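Long-range contacts in peptide chain release factor RF2 (Thermus thermophilus, PDB 2IHR), which directs the termination of translation at the stop codons UGA and UAA, acting on the ribosome through a GGQ peptide-hydrolysis motif: residues A[126-131]-A[191-196]; A[131-136]-A[162-167]; A[113-118]-A[211-216]; A[107-112]-A[175-180]. All blocks are in the same frame, centred on the assembly; numbering follows the deposited sequence.

Interaction 1 of 4, residues A[126-131]-A[191-196]; sequences GTEACD and RPSPFD
The Ser193-Pro194-Phe195 tripeptide, the SPF motif of bacterial RF2, packs against Thr127, Glu128 and Asp131 in the first turns of helix 127-145. Arg191, two residues before it, ties the same helix by charge. Its NH2 group lies between two carboxylates. Glu128 OE1 is 2.7 Å from Arg191 NH2 and takes a nearly straight bond (171°) on its syn lone pair. Asp131 OD2, also 2.7 Å from Arg191 NH2, is met on its anti side through a more bent bond. Both oxygens lie at the guanidinium edge, close to its plane. The Arg191 chain is extended from CG to NE (chi2 172°, chi3 -176°), and NE adds weak, long bonds to the Glu128 carboxylate. An alanine in place of Arg191 would take away the guanidinium and would probably leave the carboxylates of Glu128 and Asp131 as neighbouring like charges without their shared mate.

The tripeptide packs beside this network. Glu128 CG lies 3.2 Å from Ser193 OG, and Glu128 OE1 is 3.4 Å from Pro194 CD. The Phe195 ring is placed between two groups. Thr127 CG2 sits over one face, 4.0 Å from the Phe195 ring centroid, in a CH-pi contact. Pro194 CG lies over the opposite face. Asp131 CB meets the ring edge, 3.9 Å from Phe195 CE2. Ser193 to Asp196 form a type I beta turn, closed by Asp196 N bonding to Ser193 O. The turn packs on the helix, and Arg191 adds the salt-bridge network; this is how the structure presents the SPF tripeptide, the element associated with stop-codon recognition in RF2.

Interaction 2 of 4, residues A[131-136]-A[162-167]; sequences DWAEML and AGIDYA
Glu134 on helix 127-145 meets Gly163 and Ile164, where the chain enters strand 164-172. Its CB lies 4.1 Å from Ile164 CG1. CG stands anti to the backbone N (chi1 -173°), and the chain stays extended from there. CD comes within 4.1 Å of Gly163 CA. At the tip, OE1 sits 2.9 Å from Gly163 CA, a close approach to a carbon. The other oxygen, OE2, turns to a different partner and forms a salt bridge with Arg138 on the same helix.

Ile164 fills the space next to this chain. Its CG1 rests 3.6 Å from the backbone Glu134 N and 3.7 Å from Ala133 CB. Its CD1 reaches on to the backbone of the same alanine, 3.8 Å from Ala133 O. Glycine suits position 163. Its phi is positive (55°), and a CB there would point at the helix and run into the backbone N of Asp131. The Ile164 side chain also touches Leu156 of the neighbouring strand 150-158.

The two segments therefore meet by van der Waals packing, with a glycine letting the backbones come near. The charge of Glu134 finds its partner on its own helix. Across the contact the nearest atoms to its carboxylate are carbons of Gly163, and no bond is made.

Interaction 3 of 4, residues A[113-118]-A[211-216]; sequences EKNAIL and IPEVDE
Lys114 and Asp215 meet with their side chains crossing at about a right angle. The lysine chain bends at chi2 (90°), which puts CD on a turned course beyond CG. CG lies close to the backbone there, 3.0 Å from Glu213 O. At the end, Lys114 NZ forms a salt bridge with Asp215 OD1 at 2.8 Å, though the hydrogen-bond geometry is weak. Lys114 CB rests 4.1 Å from Pro212 CB.

Asn115 and Glu213 lie side by side and point the same way. Their amide and carboxylate planes are turned 35° apart, and Asn115 OD1 stays 3.9 Å from Glu213 OE1. Their backbones are joined by Glu213 N bonding to Asn115 O.

This is an antiparallel pairing in the large mixed sheet of the protein. Strand 115-122 runs between 164-172 and 201-213. The short segments are splayed, with 131° between their directions. Ile117 and Ile211 form a hydrogen-bonded pair, with Ile117 N to Ile211 O at 3.2 Å and Ile211 N to Ile117 O at 3.1 Å. Ala116 and Pro212 form the non-hydrogen-bonded pair next to it.

Ile117 and Ile211 share a face of the sheet, and Ile117 CB is 3.9 Å from Ile211 CG1. Ile117 crosses Glu213 at about a right angle, with Ile117 CD1 set 4.0 Å from Glu213 CB. Helix 268-294 lies over this face: Ala281 meets Ile117, Glu285 meets Ile211, and Lys277 meets Glu213.

Interaction 4 of 4, residues A[107-112]-A[175-180]; sequences LNFPHA and NAYGLL
Leu107 and Asn175 both hold CG anti to the carbonyl carbon (chi1 -76° and -65°). With Leu107 chi2 at -178°, Leu107 CD1 comes to 4.0 Å from Asn175 CG. Tyr177 instead sets CG anti to the backbone N, which puts it near His111 O. Leu107 CD1 also touches Leu179 CD2, at 4.1 Å. The other methyl, Leu107 CD2, lies over the helix backbone, 4.0 Å from Gly178 C.

Phe109 comes in edge first. Its CZ is 3.5 Å from Gly178 CA, and its CE1 is 4.2 Å from Tyr177 CE2, further out on the tyrosine ring. Glycine fits position 178, since a CB there would point at the loop and sit tight against Leu107 CD2 and Phe109 CZ. From helix 342-353, Leu349 packs on Leu107 and Phe109, and Trp346 on Leu107 and Leu179.

Asn175 occupies the N-cap position of helix 176-180, but its side chain makes no capping bond. An alanine here would remove the amide group and would probably open a gap beside Leu107 CD1.

One backbone bond is modelled across the contact, from Gly178 N to Ala112 O at 3.0 Å. The placing of that oxygen is uncertain, so the bond is doubtful in detail. The chemistry is thus mostly apolar: a leucine and a phenylalanine of the loop pack on short helix 176-180 and on Asn175 before it, where a glycine permits the close approach.

In the fold
The contacts form two neighbouring pairs. Interactions 1 and 2 share Asp131 and helix 127-145, with centres 10 Å apart. Cys130 O and Ile164 N, 3.1 Å apart, probably bond between them. Interactions 3 and 4 have centres 9 Å apart. Probable backbone bonds join them, Lys114 O to Tyr177 N at 2.8 Å and Glu113 O to Asn175 N at 3.0 Å. The pairs are linked through the mixed sheet: interactions 2 and 3 use its neighbouring strands 164-172 and 115-122, and their nearest atoms are about 4 Å apart. The SPF tripeptide belongs to interaction 1, whose centre lies 32 Å from that of interaction 3.

Interaction 1 of 4, residues A[126-131]-A[191-196]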
# COMPACT_ATOMS: atom_id res chain seq x y z
N GLY A 126 15.38 12.23 18.49
CA GLY A 126 16.47 13.11 18.08
C GLY A 126 17.27 12.62 16.89
O GLY A 126 16.69 12.25 15.89
N THR A 127 18.59 12.59 16.97
CA THR A 127 19.33 12.14 15.81
C THR A 127 19.00 10.69 15.51
O THR A 127 18.96 10.28 14.34
CB THR A 127 20.84 12.25 16.02
OG1 THR A 127 21.12 13.47 16.68
CG2 THR A 127 21.56 12.21 14.66
N GLU A 128 18.77 9.91 16.58
CA GLU A 128 18.43 8.50 16.44
C GLU A 128 17.20 8.36 15.54
O GLU A 128 17.15 7.47 14.68
CB GLU A 128 18.12 7.87 17.80
CG GLU A 128 19.15 6.87 18.32
CD GLU A 128 19.23 5.54 17.55
OE1 GLU A 128 20.03 5.45 16.57
OE2 GLU A 128 18.51 4.57 17.91
N ALA A 129 16.22 9.24 15.73
CA ALA A 129 15.03 9.15 14.88
C ALA A 129 15.23 9.47 13.38
O ALA A 129 14.48 9.00 12.52
CB ALA A 129 13.90 10.03 15.47
N CYS A 130 16.24 10.26 13.05
CA CYS A 130 16.47 10.61 11.65
C CYS A 130 17.12 9.42 10.96
O CYS A 130 16.83 9.12 9.80
CB CYS A 130 17.36 11.87 11.52
SG CYS A 130 16.74 13.39 12.32
N ASP A 131 18.02 8.76 11.68
CA ASP A 131 18.71 7.60 11.16
C ASP A 131 17.65 6.51 10.92
O ASP A 131 17.62 5.88 9.85
CB ASP A 131 19.77 7.16 12.19
CG ASP A 131 20.71 6.08 11.66
OD1 ASP A 131 21.07 6.11 10.46
OD2 ASP A 131 21.10 5.20 12.47
N ARG A 191 17.34 0.04 20.39
CA ARG A 191 18.75 -0.38 20.31
C ARG A 191 19.58 0.71 20.89
O ARG A 191 19.07 1.81 21.19
CB ARG A 191 19.22 -0.55 18.86
CG ARG A 191 19.30 0.77 18.13
CD ARG A 191 19.95 0.69 16.76
NE ARG A 191 20.04 2.04 16.23
CZ ARG A 191 20.41 2.34 15.00
NH1 ARG A 191 20.73 1.36 14.15
NH2 ARG A 191 20.49 3.62 14.62
N PRO A 192 20.86 0.43 21.12
CA PRO A 192 21.72 1.48 21.66
C PRO A 192 22.14 2.40 20.46
O PRO A 192 22.49 1.92 19.37
CB PRO A 192 22.87 0.70 22.31
CG PRO A 192 22.85 -0.68 21.60
CD PRO A 192 21.36 -0.92 21.46
N SER A 193 22.08 3.72 20.67
CA SER A 193 22.40 4.67 19.61
C SER A 193 23.85 4.81 19.20
O SER A 193 24.73 4.92 20.05
CB SER A 193 21.88 6.07 20.00
OG SER A 193 22.26 7.09 19.08
N PRO A 194 24.14 4.79 17.88
CA PRO A 194 25.55 4.95 17.52
C PRO A 194 26.00 6.34 17.98
O PRO A 194 27.16 6.54 18.30
CB PRO A 194 25.56 4.83 15.99
CG PRO A 194 24.12 5.12 15.57
CD PRO A 194 23.31 4.49 16.70
N PHE A 195 25.06 7.27 18.06
CA PHE A 195 25.33 8.65 18.47
C PHE A 195 25.56 8.94 19.97
O PHE A 195 25.98 10.04 20.31
CB PHE A 195 24.22 9.52 17.91
CG PHE A 195 23.94 9.25 16.48
CD1 PHE A 195 24.98 9.30 15.54
CD2 PHE A 195 22.68 8.85 16.06
CE1 PHE A 195 24.77 8.94 14.22
CE2 PHE A 195 22.45 8.49 14.73
CZ PHE A 195 23.51 8.54 13.81
N ASP A 196 25.27 7.98 20.84
CA ASP A 196 25.47 8.14 22.29
C ASP A 196 26.52 7.13 22.75
O ASP A 196 26.32 5.93 22.63
CB ASP A 196 24.16 7.92 23.07
CG ASP A 196 24.38 7.71 24.58
OD1 ASP A 196 25.54 7.76 25.04
OD2 ASP A 196 23.39 7.49 25.33

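Interaction 2 of 4, residues A[131-136]-A[162-167]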
# COMPACT_ATOMS: atom_id res chain seq x y z
N ASP A 131 18.02 8.76 11.68
CA ASP A 131 18.71 7.60 11.16
C ASP A 131 17.65 6.51 10.92
O ASP A 131 17.62 5.88 9.85
CB ASP A 131 19.77 7.16 12.19
CG ASP A 131 20.71 6.08 11.66
OD1 ASP A 131 21.07 6.11 10.46
OD2 ASP A 131 21.10 5.20 12.47
N TRP A 132 16.77 6.32 11.90
CA TRP A 132 15.69 5.34 11.83
C TRP A 132 14.78 5.59 10.61
O TRP A 132 14.35 4.66 9.93
CB TRP A 132 14.89 5.39 13.13
CG TRP A 132 13.71 4.43 13.27
CD1 TRP A 132 12.52 4.69 13.91
CD2 TRP A 132 13.61 3.07 12.79
NE1 TRP A 132 11.70 3.59 13.84
CE2 TRP A 132 12.34 2.58 13.17
CE3 TRP A 132 14.47 2.21 12.08
CZ2 TRP A 132 11.90 1.30 12.86
CZ3 TRP A 132 14.03 0.91 11.78
CH2 TRP A 132 12.77 0.48 12.17
N ALA A 133 14.46 6.84 10.36
CA ALA A 133 13.62 7.20 9.23
C ALA A 133 14.34 6.78 7.89
O ALA A 133 13.72 6.24 6.93
CB ALA A 133 13.34 8.70 9.30
N GLU A 134 15.64 7.03 7.81
CA GLU A 134 16.38 6.67 6.63
C GLU A 134 16.38 5.13 6.50
O GLU A 134 16.37 4.57 5.39
CB GLU A 134 17.79 7.20 6.76
CG GLU A 134 18.63 7.04 5.50
CD GLU A 134 19.98 7.66 5.68
OE1 GLU A 134 20.04 8.68 6.38
OE2 GLU A 134 20.97 7.13 5.13
N MET A 135 16.35 4.45 7.64
CA MET A 135 16.35 3.01 7.68
C MET A 135 15.09 2.44 7.09
O MET A 135 15.12 1.47 6.30
CB MET A 135 16.55 2.51 9.11
CG MET A 135 17.98 2.80 9.68
SD MET A 135 18.26 1.75 11.13
CE MET A 135 18.45 2.99 12.39
N LEU A 136 13.97 3.01 7.50
CA LEU A 136 12.69 2.59 6.99
C LEU A 136 12.66 2.87 5.47
O LEU A 136 12.14 2.05 4.71
CB LEU A 136 11.58 3.36 7.73
CG LEU A 136 11.29 3.01 9.21
CD1 LEU A 136 10.57 4.18 9.92
CD2 LEU A 136 10.43 1.73 9.29
N ALA A 162 22.17 13.94 11.18
CA ALA A 162 22.21 12.69 10.43
C ALA A 162 20.86 12.25 9.92
O ALA A 162 19.81 12.80 10.28
CB ALA A 162 22.82 11.56 11.29
N GLY A 163 20.90 11.23 9.07
CA GLY A 163 19.69 10.66 8.53
C GLY A 163 18.83 11.69 7.87
O GLY A 163 19.29 12.78 7.54
N ILE A 164 17.57 11.36 7.71
CA ILE A 164 16.66 12.26 7.05
C ILE A 164 15.63 12.91 7.95
O ILE A 164 15.28 12.36 9.00
CB ILE A 164 15.96 11.52 5.91
CG1 ILE A 164 15.14 10.33 6.47
CG2 ILE A 164 17.02 11.13 4.88
CD1 ILE A 164 14.20 9.70 5.49
N ASP A 165 15.14 14.07 7.53
CA ASP A 165 14.14 14.80 8.29
C ASP A 165 12.80 14.66 7.64
O ASP A 165 11.75 14.99 8.23
CB ASP A 165 14.49 16.27 8.39
CG ASP A 165 15.04 16.64 9.74
OD1 ASP A 165 14.41 16.30 10.78
OD2 ASP A 165 16.10 17.28 9.76
N TYR A 166 12.83 14.14 6.42
CA TYR A 166 11.62 13.91 5.67
C TYR A 166 11.98 13.19 4.36
O TYR A 166 13.08 13.34 3.82
CB TYR A 166 10.95 15.26 5.41
CG TYR A 166 9.75 15.24 4.49
CD1 TYR A 166 9.90 15.05 3.10
CD2 TYR A 166 8.44 15.36 5.00
CE1 TYR A 166 8.81 14.97 2.26
CE2 TYR A 166 7.32 15.28 4.15
CZ TYR A 166 7.52 15.07 2.78
OH TYR A 166 6.46 14.93 1.91
N ALA A 167 11.05 12.38 3.87
CA ALA A 167 11.27 11.66 2.62
C ALA A 167 9.91 11.28 2.13
O ALA A 167 9.03 11.01 2.93
CB ALA A 167 12.12 10.41 2.85

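Interaction 3 of 4, residues A[113-118]-A[211-216]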
# COMPACT_ATOMS: atom_id res chain seq x y z
N GLU A 113 -5.03 -1.45 -6.33
CA GLU A 113 -4.35 -1.58 -7.61
C GLU A 113 -3.37 -0.43 -7.94
O GLU A 113 -2.33 -0.62 -8.59
CB GLU A 113 -5.44 -1.64 -8.66
CG GLU A 113 -6.61 -0.76 -8.23
CD GLU A 113 -7.45 -0.30 -9.39
OE1 GLU A 113 -6.96 -0.38 -10.54
OE2 GLU A 113 -8.60 0.16 -9.14
N LYS A 114 -3.72 0.77 -7.50
CA LYS A 114 -2.92 1.95 -7.79
C LYS A 114 -1.52 2.04 -7.20
O LYS A 114 -1.18 1.39 -6.21
CB LYS A 114 -3.70 3.23 -7.40
CG LYS A 114 -4.38 3.95 -8.58
CD LYS A 114 -5.82 3.45 -8.84
CE LYS A 114 -6.44 4.11 -10.09
NZ LYS A 114 -7.94 4.05 -10.08
N ASN A 115 -0.69 2.85 -7.84
CA ASN A 115 0.65 3.04 -7.35
C ASN A 115 0.56 3.72 -6.01
O ASN A 115 -0.51 4.20 -5.63
CB ASN A 115 1.46 3.85 -8.33
CG ASN A 115 1.62 3.11 -9.62
OD1 ASN A 115 2.31 3.56 -10.52
ND2 ASN A 115 0.97 1.95 -9.72
N ALA A 116 1.67 3.74 -5.28
CA ALA A 116 1.65 4.28 -3.94
C ALA A 116 2.55 5.47 -3.65
O ALA A 116 3.66 5.60 -4.21
CB ALA A 116 1.94 3.15 -2.98
N ILE A 117 2.04 6.35 -2.80
CA ILE A 117 2.75 7.54 -2.33
C ILE A 117 2.96 7.28 -0.84
O ILE A 117 2.00 7.33 -0.04
CB ILE A 117 1.92 8.81 -2.46
CG1 ILE A 117 1.51 9.00 -3.93
CG2 ILE A 117 2.71 10.01 -1.91
CD1 ILE A 117 0.38 10.00 -4.13
N LEU A 118 4.21 6.95 -0.50
CA LEU A 118 4.63 6.63 0.86
C LEU A 118 5.50 7.76 1.40
O LEU A 118 6.43 8.25 0.71
CB LEU A 118 5.37 5.28 0.85
CG LEU A 118 6.00 4.71 2.15
CD1 LEU A 118 5.80 3.19 2.24
CD2 LEU A 118 7.48 5.09 2.20
N ILE A 211 -0.94 6.63 0.77
CA ILE A 211 -2.24 6.97 0.17
C ILE A 211 -2.11 6.58 -1.32
O ILE A 211 -1.00 6.47 -1.84
CB ILE A 211 -2.50 8.46 0.26
CG1 ILE A 211 -1.52 9.18 -0.66
CG2 ILE A 211 -2.45 8.92 1.75
CD1 ILE A 211 -1.57 10.66 -0.59
N PRO A 212 -3.21 6.37 -2.03
CA PRO A 212 -2.93 5.99 -3.44
C PRO A 212 -2.90 7.09 -4.49
O PRO A 212 -3.67 8.07 -4.39
CB PRO A 212 -4.05 5.00 -3.76
CG PRO A 212 -5.22 5.58 -3.01
CD PRO A 212 -4.61 6.07 -1.66
N GLU A 213 -2.00 6.93 -5.48
CA GLU A 213 -1.91 7.86 -6.63
C GLU A 213 -2.99 7.38 -7.61
O GLU A 213 -2.79 6.45 -8.41
CB GLU A 213 -0.57 7.82 -7.35
CG GLU A 213 -0.74 7.97 -8.87
CD GLU A 213 0.56 8.22 -9.62
OE1 GLU A 213 1.13 7.26 -10.21
OE2 GLU A 213 0.99 9.40 -9.60
N VAL A 214 -4.13 8.05 -7.53
CA VAL A 214 -5.31 7.79 -8.34
C VAL A 214 -5.24 8.25 -9.81
O VAL A 214 -4.17 8.66 -10.31
CB VAL A 214 -6.49 8.45 -7.68
CG1 VAL A 214 -6.67 7.92 -6.25
CG2 VAL A 214 -6.23 9.92 -7.63
N ASP A 215 -6.39 8.24 -10.47
CA ASP A 215 -6.42 8.54 -11.89
C ASP A 215 -6.69 9.93 -12.46
O ASP A 215 -7.13 10.04 -13.60
CB ASP A 215 -7.35 7.53 -12.56
CG ASP A 215 -8.27 6.81 -11.57
OD1 ASP A 215 -8.06 6.87 -10.33
OD2 ASP A 215 -9.21 6.14 -12.03
N GLU A 216 -6.40 10.96 -11.68
CA GLU A 216 -6.53 12.36 -12.11
C GLU A 216 -7.83 12.80 -12.77
O GLU A 216 -8.08 14.00 -12.91
CB GLU A 216 -5.34 12.73 -13.02
CG GLU A 216 -5.27 12.05 -14.38
CD GLU A 216 -4.03 12.41 -15.16
OE1 GLU A 216 -3.17 11.53 -15.39
OE2 GLU A 216 -3.90 13.59 -15.53

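Interaction 4 of 4, residues A[107-112]-A[175-180]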
# COMPACT_ATOMS: atom_id res chain seq x y z
N LEU A 107 -6.61 -8.20 -1.34
CA LEU A 107 -6.26 -6.98 -2.05
C LEU A 107 -7.37 -6.19 -2.72
O LEU A 107 -7.12 -5.19 -3.38
CB LEU A 107 -5.18 -7.30 -3.09
CG LEU A 107 -3.79 -7.49 -2.51
CD1 LEU A 107 -2.80 -7.76 -3.62
CD2 LEU A 107 -3.41 -6.24 -1.73
N ASN A 108 -8.62 -6.58 -2.56
CA ASN A 108 -9.63 -5.77 -3.20
C ASN A 108 -10.28 -4.78 -2.23
O ASN A 108 -11.16 -5.16 -1.45
CB ASN A 108 -10.72 -6.66 -3.82
CG ASN A 108 -11.76 -7.11 -2.81
OD1 ASN A 108 -12.96 -6.97 -3.04
ND2 ASN A 108 -11.31 -7.67 -1.70
N PHE A 109 -9.87 -3.51 -2.22
CA PHE A 109 -10.61 -2.65 -1.30
C PHE A 109 -11.60 -1.72 -2.05
O PHE A 109 -12.81 -2.08 -2.15
CB PHE A 109 -9.75 -1.93 -0.23
CG PHE A 109 -8.30 -2.38 -0.14
CD1 PHE A 109 -7.28 -1.46 -0.41
CD2 PHE A 109 -7.95 -3.68 0.19
CE1 PHE A 109 -5.96 -1.81 -0.37
CE2 PHE A 109 -6.59 -4.07 0.23
CZ PHE A 109 -5.59 -3.11 -0.05
N PRO A 110 -11.21 -0.60 -2.68
CA PRO A 110 -10.43 0.49 -3.26
C PRO A 110 -9.11 0.30 -3.86
O PRO A 110 -8.56 -0.79 -3.85
CB PRO A 110 -10.46 1.54 -2.16
CG PRO A 110 -11.92 1.54 -1.98
CD PRO A 110 -12.14 0.06 -1.72
N HIS A 111 -8.65 1.43 -4.38
CA HIS A 111 -7.40 1.62 -5.10
C HIS A 111 -6.17 0.73 -4.89
O HIS A 111 -5.07 1.08 -5.32
CB HIS A 111 -6.99 3.07 -4.95
CG HIS A 111 -8.10 4.04 -5.22
ND1 HIS A 111 -8.93 4.53 -4.23
CD2 HIS A 111 -8.52 4.61 -6.37
CE1 HIS A 111 -9.81 5.36 -4.76
NE2 HIS A 111 -9.58 5.43 -6.06
N ALA A 112 -6.38 -0.40 -4.23
CA ALA A 112 -5.36 -1.39 -3.95
C ALA A 112 -4.44 -1.58 -5.16
O ALA A 112 -3.24 -1.84 -5.02
CB ALA A 112 -6.04 -2.68 -3.63
N ASN A 175 -0.66 -2.93 -7.63
CA ASN A 175 -0.98 -3.09 -6.22
C ASN A 175 0.07 -2.56 -5.28
O ASN A 175 0.24 -3.11 -4.19
CB ASN A 175 -1.19 -4.55 -5.89
CG ASN A 175 -2.39 -5.12 -6.58
OD1 ASN A 175 -3.51 -4.63 -6.41
ND2 ASN A 175 -2.16 -6.18 -7.36
N ALA A 176 0.78 -1.52 -5.71
CA ALA A 176 1.79 -0.92 -4.86
C ALA A 176 1.03 -0.40 -3.63
O ALA A 176 1.32 -0.80 -2.51
CB ALA A 176 2.47 0.21 -5.60
N TYR A 177 0.02 0.44 -3.85
CA TYR A 177 -0.77 0.96 -2.74
C TYR A 177 -1.29 -0.14 -1.81
O TYR A 177 -1.01 -0.15 -0.61
CB TYR A 177 -1.97 1.72 -3.26
CG TYR A 177 -2.76 2.25 -2.10
CD1 TYR A 177 -2.15 3.08 -1.17
CD2 TYR A 177 -4.06 1.81 -1.84
CE1 TYR A 177 -2.81 3.47 -0.01
CE2 TYR A 177 -4.73 2.19 -0.67
CZ TYR A 177 -4.08 3.01 0.24
OH TYR A 177 -4.66 3.33 1.43
N GLY A 178 -2.08 -1.04 -2.37
CA GLY A 178 -2.62 -2.14 -1.57
C GLY A 178 -1.63 -2.84 -0.64
O GLY A 178 -1.86 -2.93 0.57
N LEU A 179 -0.55 -3.37 -1.21
CA LEU A 179 0.50 -4.05 -0.45
C LEU A 179 1.11 -3.18 0.63
O LEU A 179 1.24 -3.61 1.76
CB LEU A 179 1.62 -4.52 -1.37
CG LEU A 179 1.16 -5.56 -2.39
CD1 LEU A 179 2.32 -5.88 -3.33
CD2 LEU A 179 0.67 -6.81 -1.68
N LEU A 180 1.50 -1.97 0.26
CA LEU A 180 2.12 -1.04 1.18
C LEU A 180 1.14 -0.42 2.18
O LEU A 180 1.55 0.11 3.23
CB LEU A 180 2.80 0.07 0.39
CG LEU A 180 4.13 -0.36 -0.19
CD1 LEU A 180 4.81 0.73 -1.06
CD2 LEU A 180 4.99 -0.75 1.02